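Local coordinates for DNAation factor-related protein 4 (PDB 5XPC), which probably acts as a DNA endonuclease in apoptosis, with a CIDE domain, the part present here, that forms higher-order assemblies for DNA fragmentation, at residues 25-28 with 32-35. Sequence-based numbering, arbitrary orientation.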
loop_
_atom_site.group_PDB
_atom_site.type_symbol
_atom_site.label_atom_id
_atom_site.label_comp_id
_atom_site.label_asym_id
_atom_site.label_seq_id
_atom_site.Cartn_x
_atom_site.Cartn_y
_atom_site.Cartn_z
ATOM N N ILE B 25 -16.822 -13.026 -16.881
ATOM C CA ILE B 25 -18.041 -13.420 -16.181
ATOM C C ILE B 25 -18.573 -12.225 -15.405
ATOM O O ILE B 25 -17.825 -11.583 -14.660
ATOM C CB ILE B 25 -17.779 -14.588 -15.209
ATOM C CG1 ILE B 25 -17.304 -15.831 -15.976
ATOM C CG2 ILE B 25 -19.020 -14.883 -14.383
ATOM C CD1 ILE B 25 -16.914 -16.988 -15.039
ATOM N N GLY B 26 -19.870 -11.956 -15.541
ATOM C CA GLY B 26 -20.525 -10.939 -14.727
ATOM C C GLY B 26 -21.134 -11.552 -13.476
ATOM O O GLY B 26 -21.779 -12.599 -13.530
ATOM N N ALA B 27 -20.905 -10.897 -12.338
ATOM C CA ALA B 27 -21.468 -11.388 -11.091
ATOM C C ALA B 27 -21.664 -10.240 -10.110
ATOM O O ALA B 27 -20.950 -9.230 -10.150
ATOM C CB ALA B 27 -20.583 -12.480 -10.455
ATOM N N ASN B 28 -22.634 -10.419 -9.212
ATOM C CA ASN B 28 -22.918 -9.445 -8.168
ATOM C C ASN B 28 -22.600 -9.978 -6.776
ATOM O O ASN B 28 -22.940 -9.329 -5.785
ATOM C CB ASN B 28 -24.380 -8.986 -8.251
ATOM C CG ASN B 28 -25.372 -10.114 -8.016
ATOM O OD1 ASN B 28 -24.998 -11.225 -7.650
ATOM N ND2 ASN B 28 -26.654 -9.820 -8.205
ATOM N N MET B 32 -22.246 -16.035 -6.539
ATOM C CA MET B 32 -22.597 -16.105 -7.956
ATOM C C MET B 32 -21.365 -16.323 -8.832
ATOM O O MET B 32 -21.410 -17.097 -9.799
ATOM C CB MET B 32 -23.332 -14.832 -8.383
ATOM C CG MET B 32 -23.597 -14.773 -9.892
ATOM S SD MET B 32 -24.495 -13.314 -10.466
ATOM C CE MET B 32 -26.091 -13.532 -9.673
ATOM N N LEU B 33 -20.259 -15.634 -8.531
ATOM C CA LEU B 33 -19.078 -15.759 -9.380
ATOM C C LEU B 33 -18.530 -17.175 -9.335
ATOM O O LEU B 33 -18.138 -17.731 -10.369
ATOM C CB LEU B 33 -17.998 -14.763 -8.960
ATOM C CG LEU B 33 -16.726 -14.736 -9.817
ATOM C CD1 LEU B 33 -17.069 -14.630 -11.314
ATOM C CD2 LEU B 33 -15.827 -13.556 -9.404
ATOM N N ILE B 34 -18.516 -17.783 -8.145
ATOM C CA ILE B 34 -18.036 -19.153 -8.022
ATOM C C ILE B 34 -18.970 -20.118 -8.748
ATOM O O ILE B 34 -18.514 -21.052 -9.418
ATOM C CB ILE B 34 -17.865 -19.521 -6.538
ATOM C CG1 ILE B 34 -16.676 -18.756 -5.953
ATOM C CG2 ILE B 34 -17.697 -21.037 -6.371
ATOM C CD1 ILE B 34 -16.397 -19.063 -4.520
ATOM N N ALA B 35 -20.282 -19.914 -8.634
ATOM C CA ALA B 35 -21.219 -20.811 -9.305
ATOM C C ALA B 35 -21.060 -20.742 -10.821
ATOM O O ALA B 35 -21.056 -21.775 -11.504
ATOM C CB ALA B 35 -22.652 -20.478 -8.894
#
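The flat amide of N28 receives M32 over one face, a surface on which the thioether can lie. SD stands above the oxygen end, 3.5 Å from OD1. CE reaches beyond it on the same side, tilted from the amide plane, at 3.3 Å from OD1. The M32 chain is extended up to its sulfur, then bends (chi3 -65°), carrying the methyl toward N28, and the two side chains cross at about a right angle. Long and unbranched, methionine can span from helix to strand end; its polarisable sulfur also accepts a weak hydrogen bond from N28 N (3.7 Å to SD). A27 is small enough to let the helix backbone come close, its CB lying 3.7 Å from L33 N. At the inner end I25, beta-branched as suits an extended strand, offers CG2 to L33 CD1 at 3.6 Å. The contact packs the start of helix 30-40 on the last residues of strand 22-27 and on N28, just past its end, within the ubiquitin-like CIDE-N fold. L33, its apolar branches suited to burial, continues into the core against Y12, V14 and L48. G26 works through its backbone, needing no side chain: K36 NZ donates a hydrogen bond to G26 O, and G26 N donates one to D59 OD1 of a second subunit.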